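Local coordinates for protein manganese lipoxygenase (Gaeumannomyces graminis, PDB 5FX8) that oxygenates linoleic and alpha-linolenic acids to 11S- and 13R-hydroperoxy fatty acids, using a catalytic manganese ion, at residues V146-S151 and P486-G491; H394-E399 and Q598-V603; H478-Q483 and F602-L607; R581-I586 and N608-P613. One frame throughout, in Å; residues are numbered along the deposited sequence.

Interaction 1 of 4, residues V146-S151 and P486-G491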
# COMPACT_ATOMS: atom_id res chain seq x y z
N VAL A 146 3.15 10.10 -4.57
CA VAL A 146 2.18 10.35 -3.53
C VAL A 146 1.25 11.46 -3.99
O VAL A 146 1.33 12.59 -3.49
CB VAL A 146 2.89 10.70 -2.22
CG1 VAL A 146 1.91 10.73 -1.10
CG2 VAL A 146 3.97 9.68 -1.96
N PRO A 147 0.34 11.19 -4.92
CA PRO A 147 -0.44 12.28 -5.51
C PRO A 147 -1.23 13.09 -4.52
O PRO A 147 -1.33 14.31 -4.67
CB PRO A 147 -1.35 11.56 -6.50
CG PRO A 147 -0.72 10.27 -6.72
CD PRO A 147 -0.09 9.89 -5.44
N GLU A 148 -1.79 12.46 -3.49
CA GLU A 148 -2.55 13.17 -2.46
C GLU A 148 -1.66 14.01 -1.54
O GLU A 148 -2.19 14.73 -0.69
CB GLU A 148 -3.37 12.16 -1.65
CG GLU A 148 -2.54 11.18 -0.80
CD GLU A 148 -2.14 9.82 -1.47
OE1 GLU A 148 -1.70 9.72 -2.64
OE2 GLU A 148 -2.24 8.80 -0.74
N GLY A 149 -0.34 13.96 -1.70
CA GLY A 149 0.54 14.67 -0.81
C GLY A 149 0.61 14.05 0.57
O GLY A 149 -0.14 13.12 0.87
N ILE A 150 1.48 14.56 1.42
CA ILE A 150 1.56 14.07 2.79
C ILE A 150 0.60 14.87 3.65
O ILE A 150 0.08 15.90 3.22
CB ILE A 150 2.99 14.16 3.33
CG1 ILE A 150 3.36 15.61 3.59
CG2 ILE A 150 3.97 13.55 2.38
CD1 ILE A 150 4.60 15.76 4.40
N SER A 151 0.41 14.42 4.88
CA SER A 151 -0.65 14.89 5.77
C SER A 151 -0.66 16.40 5.93
O SER A 151 0.32 17.00 6.40
CB SER A 151 -0.51 14.23 7.13
OG SER A 151 -1.69 14.43 7.89
N PRO A 486 2.75 5.07 6.21
CA PRO A 486 4.08 5.57 6.61
C PRO A 486 4.53 6.82 5.84
O PRO A 486 5.00 7.77 6.46
CB PRO A 486 4.97 4.35 6.36
CG PRO A 486 4.02 3.18 6.55
CD PRO A 486 2.75 3.62 5.99
N VAL A 487 4.37 6.87 4.52
CA VAL A 487 4.82 8.05 3.80
C VAL A 487 3.94 9.27 4.11
O VAL A 487 4.44 10.39 4.15
CB VAL A 487 4.90 7.78 2.28
CG1 VAL A 487 3.55 7.75 1.64
CG2 VAL A 487 5.78 8.80 1.59
N LYS A 488 2.64 9.09 4.35
CA LYS A 488 1.76 10.24 4.61
C LYS A 488 1.67 10.66 6.08
O LYS A 488 1.49 11.84 6.36
CB LYS A 488 0.35 9.96 4.08
CG LYS A 488 0.27 9.86 2.59
CD LYS A 488 -1.13 9.62 2.11
CE LYS A 488 -1.59 8.21 2.41
NZ LYS A 488 -2.95 7.77 1.92
N PHE A 489 1.80 9.74 7.03
CA PHE A 489 1.59 10.04 8.44
C PHE A 489 2.68 9.48 9.36
O PHE A 489 3.34 10.25 10.06
CB PHE A 489 0.22 9.52 8.89
CG PHE A 489 -0.89 9.76 7.88
CD1 PHE A 489 -1.47 11.02 7.73
CD2 PHE A 489 -1.38 8.71 7.09
CE1 PHE A 489 -2.47 11.23 6.81
CE2 PHE A 489 -2.37 8.92 6.18
CZ PHE A 489 -2.93 10.19 6.04
N SER A 490 2.89 8.17 9.37
CA SER A 490 3.69 7.47 10.38
C SER A 490 5.19 7.69 10.22
O SER A 490 5.94 7.50 11.18
CB SER A 490 3.48 5.98 10.31
OG SER A 490 2.17 5.64 10.58
N GLY A 491 5.64 7.94 9.00
CA GLY A 491 7.04 8.11 8.75
C GLY A 491 7.37 9.42 8.08
O GLY A 491 8.20 9.47 7.19

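Interaction 2 of 4, residues H394-E399 and Q598-V603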
# COMPACT_ATOMS: atom_id res chain seq x y z
N HIS A 394 -12.55 12.04 21.05
CA HIS A 394 -12.22 11.96 19.63
C HIS A 394 -11.35 10.74 19.40
O HIS A 394 -10.27 10.62 19.98
CB HIS A 394 -11.48 13.20 19.16
CG HIS A 394 -12.30 14.45 19.24
ND1 HIS A 394 -13.32 14.71 18.35
CD2 HIS A 394 -12.26 15.49 20.09
CE1 HIS A 394 -13.87 15.87 18.66
NE2 HIS A 394 -13.25 16.36 19.71
N PHE A 395 -11.82 9.84 18.54
CA PHE A 395 -11.10 8.62 18.18
C PHE A 395 -11.26 8.47 16.67
O PHE A 395 -12.11 7.72 16.19
CB PHE A 395 -11.65 7.43 18.96
CG PHE A 395 -10.77 6.21 18.93
CD1 PHE A 395 -9.70 6.10 18.06
CD2 PHE A 395 -11.04 5.15 19.78
CE1 PHE A 395 -8.95 5.00 18.04
CE2 PHE A 395 -10.26 4.04 19.76
CZ PHE A 395 -9.22 3.95 18.90
N PRO A 396 -10.48 9.22 15.89
CA PRO A 396 -10.74 9.27 14.45
C PRO A 396 -10.61 7.93 13.76
O PRO A 396 -11.38 7.64 12.85
CB PRO A 396 -9.70 10.28 13.96
CG PRO A 396 -9.44 11.10 15.08
CD PRO A 396 -9.51 10.24 16.29
N PHE A 397 -9.67 7.10 14.19
CA PHE A 397 -9.60 5.77 13.61
C PHE A 397 -10.89 4.99 13.85
O PHE A 397 -11.40 4.36 12.95
CB PHE A 397 -8.41 5.01 14.15
CG PHE A 397 -8.49 3.55 13.94
CD1 PHE A 397 -8.11 2.99 12.74
CD2 PHE A 397 -8.95 2.73 14.93
CE1 PHE A 397 -8.18 1.66 12.56
CE2 PHE A 397 -9.02 1.40 14.74
CZ PHE A 397 -8.64 0.87 13.55
N TYR A 398 -11.41 5.03 15.07
CA TYR A 398 -12.63 4.31 15.37
C TYR A 398 -13.80 4.84 14.55
O TYR A 398 -14.65 4.06 14.11
CB TYR A 398 -12.90 4.42 16.87
CG TYR A 398 -14.09 3.67 17.37
CD1 TYR A 398 -14.50 2.50 16.77
CD2 TYR A 398 -14.80 4.14 18.46
CE1 TYR A 398 -15.56 1.84 17.23
CE2 TYR A 398 -15.86 3.48 18.92
CZ TYR A 398 -16.25 2.33 18.30
OH TYR A 398 -17.34 1.64 18.76
N GLU A 399 -13.87 6.14 14.32
CA GLU A 399 -15.04 6.67 13.62
C GLU A 399 -14.98 6.34 12.14
O GLU A 399 -15.96 5.84 11.56
CB GLU A 399 -15.13 8.18 13.85
CG GLU A 399 -15.33 8.59 15.32
CD GLU A 399 -14.59 9.88 15.74
OE1 GLU A 399 -14.17 10.68 14.87
OE2 GLU A 399 -14.45 10.11 16.96
N GLN A 598 -11.04 16.42 12.90
CA GLN A 598 -11.39 15.35 13.83
C GLN A 598 -10.70 15.54 15.17
O GLN A 598 -10.30 14.57 15.81
CB GLN A 598 -11.05 13.97 13.29
CG GLN A 598 -11.45 13.73 11.89
CD GLN A 598 -10.91 12.43 11.38
OE1 GLN A 598 -11.62 11.43 11.36
NE2 GLN A 598 -9.65 12.43 10.97
N GLY A 599 -10.52 16.78 15.58
CA GLY A 599 -9.93 17.05 16.87
C GLY A 599 -8.43 16.97 16.90
O GLY A 599 -7.87 16.76 17.96
N MET A 600 -7.78 17.15 15.76
CA MET A 600 -6.37 16.90 15.57
C MET A 600 -5.75 18.01 14.74
O MET A 600 -6.39 18.54 13.84
CB MET A 600 -6.12 15.60 14.81
CG MET A 600 -6.41 14.35 15.50
SD MET A 600 -5.92 12.93 14.50
CE MET A 600 -6.24 11.76 15.73
N PRO A 601 -4.49 18.29 14.96
CA PRO A 601 -3.82 19.33 14.17
C PRO A 601 -3.31 18.88 12.82
O PRO A 601 -2.46 19.55 12.23
CB PRO A 601 -2.66 19.75 15.08
CG PRO A 601 -3.01 19.26 16.41
CD PRO A 601 -3.76 18.01 16.19
N PHE A 602 -3.80 17.74 12.33
CA PHE A 602 -3.49 17.28 10.98
C PHE A 602 -4.69 16.57 10.40
O PHE A 602 -5.56 16.08 11.12
CB PHE A 602 -2.24 16.38 10.93
CG PHE A 602 -2.41 15.04 11.60
CD1 PHE A 602 -2.27 14.91 12.98
CD2 PHE A 602 -2.64 13.91 10.85
CE1 PHE A 602 -2.39 13.69 13.60
CE2 PHE A 602 -2.76 12.70 11.45
CZ PHE A 602 -2.64 12.58 12.84
N VAL A 603 -4.72 16.52 9.07
CA VAL A 603 -5.78 15.86 8.33
C VAL A 603 -5.36 14.43 8.06
O VAL A 603 -4.33 14.19 7.43
CB VAL A 603 -6.08 16.59 7.03
CG1 VAL A 603 -7.09 15.83 6.28
CG2 VAL A 603 -6.56 17.97 7.31
O HOH W 1 -14.17 11.27 12.30

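Interaction 3 of 4, residues H478-Q483 and F602-L607. With MN (manganese (II) ion), chain I.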
# COMPACT_ATOMS: atom_id res chain seq x y z
N HIS A 478 -4.98 -2.93 7.10
CA HIS A 478 -3.65 -2.93 6.52
C HIS A 478 -3.20 -1.53 6.17
O HIS A 478 -2.05 -1.16 6.40
CB HIS A 478 -3.60 -3.79 5.26
CG HIS A 478 -2.27 -3.77 4.58
ND1 HIS A 478 -1.93 -2.82 3.66
CD2 HIS A 478 -1.18 -4.56 4.73
CE1 HIS A 478 -0.69 -3.03 3.25
NE2 HIS A 478 -0.22 -4.09 3.87
N HIS A 479 -4.09 -0.73 5.61
CA HIS A 479 -3.69 0.55 5.06
C HIS A 479 -3.59 1.62 6.13
O HIS A 479 -3.21 2.74 5.83
CB HIS A 479 -4.67 0.94 3.96
CG HIS A 479 -5.00 -0.19 3.01
ND1 HIS A 479 -4.05 -1.07 2.54
CD2 HIS A 479 -6.17 -0.57 2.46
CE1 HIS A 479 -4.63 -1.93 1.72
NE2 HIS A 479 -5.91 -1.65 1.66
N VAL A 480 -3.93 1.31 7.36
CA VAL A 480 -3.65 2.23 8.44
C VAL A 480 -2.21 2.05 8.90
O VAL A 480 -1.54 3.02 9.27
CB VAL A 480 -4.68 2.01 9.57
CG1 VAL A 480 -4.36 2.84 10.78
CG2 VAL A 480 -6.06 2.32 9.09
N MET A 481 -1.71 0.82 8.89
CA MET A 481 -0.37 0.56 9.40
C MET A 481 0.70 0.69 8.33
O MET A 481 1.79 1.18 8.62
CB MET A 481 -0.31 -0.85 10.00
CG MET A 481 -1.20 -1.08 11.19
SD MET A 481 -0.64 -0.20 12.63
CE MET A 481 -0.20 -1.58 13.68
N ASN A 482 0.41 0.28 7.11
CA ASN A 482 1.36 0.12 6.03
C ASN A 482 0.79 0.88 4.85
O ASN A 482 0.15 1.91 5.05
CB ASN A 482 1.54 -1.35 5.71
CG ASN A 482 2.74 -1.61 4.86
OD1 ASN A 482 2.68 -2.40 3.92
ND2 ASN A 482 3.83 -0.95 5.17
N GLN A 483 0.98 0.37 3.64
CA GLN A 483 0.48 1.00 2.41
C GLN A 483 0.97 2.45 2.38
O GLN A 483 2.17 2.67 2.54
CB GLN A 483 -1.05 0.79 2.33
CG GLN A 483 -1.65 0.92 0.93
CD GLN A 483 -1.18 -0.12 -0.10
OE1 GLN A 483 -1.21 -1.33 0.12
NE2 GLN A 483 -0.80 0.36 -1.25
N PHE A 602 -3.80 17.74 12.33
CA PHE A 602 -3.49 17.28 10.98
C PHE A 602 -4.69 16.57 10.40
O PHE A 602 -5.56 16.08 11.12
CB PHE A 602 -2.24 16.38 10.93
CG PHE A 602 -2.41 15.04 11.60
CD1 PHE A 602 -2.27 14.91 12.98
CD2 PHE A 602 -2.64 13.91 10.85
CE1 PHE A 602 -2.39 13.69 13.60
CE2 PHE A 602 -2.76 12.70 11.45
CZ PHE A 602 -2.64 12.58 12.84
N VAL A 603 -4.72 16.52 9.07
CA VAL A 603 -5.78 15.86 8.33
C VAL A 603 -5.36 14.43 8.06
O VAL A 603 -4.33 14.19 7.43
CB VAL A 603 -6.08 16.59 7.03
CG1 VAL A 603 -7.09 15.83 6.28
CG2 VAL A 603 -6.56 17.97 7.31
N TRP A 604 -6.17 13.48 8.50
CA TRP A 604 -5.87 12.06 8.42
C TRP A 604 -6.89 11.41 7.49
O TRP A 604 -8.09 11.65 7.63
CB TRP A 604 -5.90 11.45 9.82
CG TRP A 604 -5.59 10.01 9.88
CD1 TRP A 604 -4.37 9.44 9.76
CD2 TRP A 604 -6.52 8.95 10.09
NE1 TRP A 604 -4.47 8.09 9.87
CE2 TRP A 604 -5.79 7.76 10.06
CE3 TRP A 604 -7.90 8.89 10.28
CZ2 TRP A 604 -6.39 6.51 10.22
CZ3 TRP A 604 -8.50 7.65 10.44
CH2 TRP A 604 -7.75 6.48 10.42
N THR A 605 -6.40 10.64 6.51
CA THR A 605 -7.24 10.12 5.44
C THR A 605 -6.90 8.69 5.09
O THR A 605 -7.14 8.27 3.96
CB THR A 605 -7.11 10.95 4.17
OG1 THR A 605 -5.75 10.89 3.73
CG2 THR A 605 -7.50 12.38 4.40
N ALA A 606 -6.34 7.94 6.02
CA ALA A 606 -5.73 6.66 5.71
C ALA A 606 -6.76 5.60 5.38
O ALA A 606 -6.39 4.53 4.89
CB ALA A 606 -4.91 6.16 6.88
N LEU A 607 -8.02 5.86 5.70
CA LEU A 607 -9.06 4.88 5.50
C LEU A 607 -9.97 5.26 4.36
O LEU A 607 -11.05 4.69 4.24
CB LEU A 607 -9.84 4.71 6.78
CG LEU A 607 -9.25 3.70 7.73
CD1 LEU A 607 -10.02 3.79 8.98
CD2 LEU A 607 -9.36 2.33 7.09
MN MN I . 1.91 -4.68 4.14
O HOH W 2 4.31 -5.07 4.05

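Interaction 4 of 4, residues R581-I586 and N608-P613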
# COMPACT_ATOMS: atom_id res chain seq x y z
N ARG A 581 -20.02 7.73 -0.62
CA ARG A 581 -20.28 8.70 0.44
C ARG A 581 -19.08 8.80 1.36
O ARG A 581 -18.66 9.90 1.73
CB ARG A 581 -21.51 8.29 1.24
CG ARG A 581 -22.80 8.91 0.80
CD ARG A 581 -23.98 8.20 1.46
NE ARG A 581 -24.17 8.57 2.87
CZ ARG A 581 -25.07 9.44 3.32
NH1 ARG A 581 -25.89 10.06 2.48
NH2 ARG A 581 -25.15 9.69 4.62
N ILE A 582 -18.53 7.66 1.76
CA ILE A 582 -17.46 7.68 2.74
C ILE A 582 -16.23 8.36 2.16
O ILE A 582 -15.54 9.13 2.85
CB ILE A 582 -17.16 6.26 3.24
CG1 ILE A 582 -18.33 5.72 4.06
CG2 ILE A 582 -15.88 6.23 4.05
CD1 ILE A 582 -18.29 4.25 4.30
N SER A 583 -15.95 8.13 0.88
CA SER A 583 -14.74 8.68 0.33
C SER A 583 -14.89 10.17 0.08
O SER A 583 -13.94 10.92 0.27
CB SER A 583 -14.36 7.92 -0.94
OG SER A 583 -15.24 8.20 -1.98
N ARG A 584 -16.08 10.62 -0.31
CA ARG A 584 -16.29 12.06 -0.38
C ARG A 584 -16.16 12.70 1.00
O ARG A 584 -15.55 13.77 1.12
CB ARG A 584 -17.63 12.37 -1.01
CG ARG A 584 -17.61 12.13 -2.49
CD ARG A 584 -18.87 12.58 -3.16
NE ARG A 584 -20.04 11.84 -2.73
CZ ARG A 584 -20.43 10.66 -3.21
NH1 ARG A 584 -19.74 10.04 -4.16
NH2 ARG A 584 -21.51 10.10 -2.73
N GLU A 585 -16.69 12.07 2.06
CA GLU A 585 -16.50 12.64 3.40
C GLU A 585 -15.02 12.74 3.75
O GLU A 585 -14.59 13.74 4.33
CB GLU A 585 -17.22 11.81 4.47
CG GLU A 585 -18.72 11.79 4.40
CD GLU A 585 -19.35 10.72 5.30
OE1 GLU A 585 -18.60 10.06 6.06
OE2 GLU A 585 -20.59 10.55 5.25
N ILE A 586 -14.23 11.73 3.44
CA ILE A 586 -12.84 11.75 3.90
C ILE A 586 -12.02 12.72 3.06
O ILE A 586 -11.28 13.55 3.60
CB ILE A 586 -12.24 10.34 3.90
CG1 ILE A 586 -12.97 9.49 4.94
CG2 ILE A 586 -10.73 10.40 4.21
CD1 ILE A 586 -12.55 8.10 4.95
N ASN A 608 -9.57 6.24 3.55
CA ASN A 608 -10.29 6.65 2.35
C ASN A 608 -10.42 5.46 1.41
O ASN A 608 -9.41 4.99 0.87
CB ASN A 608 -9.56 7.80 1.65
CG ASN A 608 -10.37 8.42 0.51
OD1 ASN A 608 -11.26 7.80 -0.06
ND2 ASN A 608 -10.07 9.66 0.19
N PRO A 609 -11.64 4.97 1.16
CA PRO A 609 -11.81 3.81 0.27
C PRO A 609 -11.58 4.14 -1.18
O PRO A 609 -11.46 3.22 -1.98
CB PRO A 609 -13.24 3.38 0.53
CG PRO A 609 -13.91 4.55 1.00
CD PRO A 609 -12.94 5.42 1.69
N ALA A 610 -11.52 5.40 -1.56
CA ALA A 610 -11.23 5.73 -2.95
C ALA A 610 -9.75 5.70 -3.25
O ALA A 610 -9.38 5.72 -4.42
CB ALA A 610 -11.78 7.10 -3.30
N VAL A 611 -8.92 5.66 -2.22
CA VAL A 611 -7.48 5.74 -2.36
C VAL A 611 -6.83 4.39 -2.10
O VAL A 611 -5.84 4.04 -2.72
CB VAL A 611 -6.93 6.82 -1.42
CG1 VAL A 611 -5.42 6.87 -1.49
CG2 VAL A 611 -7.55 8.18 -1.75
N ASN A 612 -7.38 3.65 -1.21
CA ASN A 612 -6.76 2.41 -0.83
C ASN A 612 -7.11 1.28 -1.80
O ASN A 612 -8.16 1.29 -2.40
CB ASN A 612 -7.19 2.06 0.57
CG ASN A 612 -6.53 2.93 1.57
OD1 ASN A 612 -5.38 3.30 1.37
ND2 ASN A 612 -7.22 3.29 2.64
N PRO A 613 -6.23 0.31 -1.96
CA PRO A 613 -6.61 -0.89 -2.69
C PRO A 613 -7.48 -1.78 -1.83
O PRO A 613 -7.47 -1.69 -0.61
CB PRO A 613 -5.26 -1.56 -2.97
CG PRO A 613 -4.45 -1.17 -1.90
CD PRO A 613 -4.84 0.22 -1.50

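Interaction 1 of 4, residues V146-S151 and P486-G491
Glu148 OE2 and Lys488 NZ close a salt bridge at 2.9 Å, the ammonium meeting the carboxylate oxygen on its anti lone pair, away from OE1. The two side chains cross at about a right angle. The lysine is bent at chi3 (-72°), which turns CE out of the extended line; Lys488 CD lies 3.6 Å from Glu148 CG. Lys488 is buried, and the bridge probably helps to offset its charge there.

The second polar link is a backbone one. Ser151 N donates to Lys488 O at 3.2 Å, in the carbonyl plane and on a lone pair, and draws Ile150 and Lys488 to a CA separation of 4.2 Å. Beyond it, Ser151 presents its CB and OG to one corner of the Phe489 ring, CB standing 3.4 Å from CD1; OG, in the ring plane, is bonded to Val603 O. On the far flank Val146 CG2 meets Val487 CG2 tip to tip at 4.1 Å.

Both partners turn here. Val146 to Gly149 form a type I beta turn, while Gly491 N returns to Pro486 O across a wider pi-type turn. A loop turn is thus packed on the pi-type turn of the short helix 485-490, which follows helix 460-481, the carrier of the manganese ligand His478 in this lipoxygenase.

Interaction 2 of 4, residues H394-E399 and Q598-V603
The imidazole of His394 lies over Gly599, whose CA stands 4.2 Å from the ring centroid and only 7° off the normal, a CH-pi contact made squarely on the face. His394 CG sits anti to its own carbonyl carbon (chi1 -65°), beside the backbone N, and from there the ring passes over the glycine backbone. Gln598 O approaches the same ring obliquely.

Pro396 carries the apolar part. Its CG points at Met600 CE, 3.3 Å away, the two side chains reaching for each other tip to tip; the methionine is extended beyond CG, with CE anti to CB (chi3 173°). The neighbouring ring atom, Pro396 CB, meets the glutamine amide, lying 3.4 Å from Gln598 OE1 and 3.6 Å from Gln598 CD.

This is the N-terminus of helix 396-420: Phe395 occupies the N-cap position, and the proline, which has no amide hydrogen to offer, fills the first helical turn. Glu399 reaches back over that turn, its OE2 accepting from Phe395 N at 3.1 Å in a nearly straight bond, the donor lying well above the carboxylate plane. The other oxygen faces the loop. A water donates to Glu399 OE1 at 2.6 Å and to Gln598 OE1 at 2.7 Å, bridging two acceptors that could not bond each other directly. Helix 161-166 adds Met166 against both His394 and Met600, and Leu235 of the zonadhesin chain packs on Glu399.

Interaction 3 of 4, residues H478-Q483 and F602-L607
Val480 and Ala606 bring the last turn of helix 460-481 and an irregular loop together, their CA atoms 5.6 Å apart. Helical geometry ends at Asn482, whose N still bonds back to His478 O, while 602-607 runs past without regular structure; no hydrogen bond joins the two segments.

Val480 splits its methyls between two neighbours. CG2 lies 3.7 Å from Leu607 CG, whereas CG1 comes to the edge of the Trp604 indole, near its plane, 4.2 Å from CZ2. Ala606 CB faces the helix backbone between them.

The opposite side of this helix end binds the metal. His478, with CG anti to the backbone N (chi1 177°), ligates manganese through NE2 at 2.2 Å, and Asn482 OD1 does so at 2.4 Å; His290, His294, Val618 and a water complete the site. His478 ND1 donates to His479 ND1 at 3.0 Å, within its own ring plane but tilted from that of His479. Since His479 NE2 is bonded to Pro613 O, His479 is a second-shell residue that helps to fix the rotation of the His478 ring and probably makes it a somewhat stronger donor to the manganese.

Interaction 4 of 4, residues R581-I586 and N608-P613
Ser583 meets an Asx turn at Asn608: the asparagine's OD1 accepts from Ala610 N, two residues on, at 2.8 Å, and the turn lies against one side of helix 566-587. Here the helix and the loop that follows it in the chain fold back on each other, away from the manganese, Ser583 and Asn608 having CA atoms 5.3 Å apart.

The packing is largely by carbon atoms and divides over three helical residues. Ile582 CG2 touches Pro609 CD at 3.9 Å, the two side chains crossing at about a right angle. Ile586 slides past Asn608 in the opposite direction, CD1 lying 3.7 Å from Asn608 CA and CG2 3.8 Å from Asn608 CB. Between them Ser583 CB fits against the turn itself, 3.6 Å from Ala610 CB and also against Asn608 OD1. Its hydroxyl takes no polar part across the contact; OG stands between the backbone N and the carbonyl carbon (chi1 71°), and is bonded to Thr579 O in the preceding helical turn.

Polar bonds stay inside the loop or run to other parts of the chain. Ala610 O receives Thr550 OG1, and Asn612 ND2 reaches Ala606 O. Asn608 is engaged at both ends: CG anti to its backbone N (chi1 -171°) carries the amide toward the helix, with Ala610 N 36° above the plane of the OD1 carbonyl, while Asn608 O accepts from both Val611 N and Asn612 N at 3.2 Å.

How the interactions relate
Interactions 2, 3 and 4 follow the C-terminal chain from 598 to 613, interaction 1 joining from the flank. Interactions 2 and 3 share Phe602 and Val603, and Val603 O takes Ser151 OG of interaction 1 at 2.7 Å. Phe397 of interaction 2 touches Trp604 and Val480 of interaction 3. Interactions 3 and 4, with centres 11 Å apart, are tied by two probable hydrogen bonds, Asn612 ND2 to Ala606 O at 2.7 Å and His479 NE2 to Pro613 O at 2.8 Å. Interaction 3 holds metal ligands; in interaction 1 the Val487 side chain is about 13 Å from the manganese. Interaction 2 lies farther out, as does the helix-loop packing of interaction 4, though Pro613 reaches back to His479.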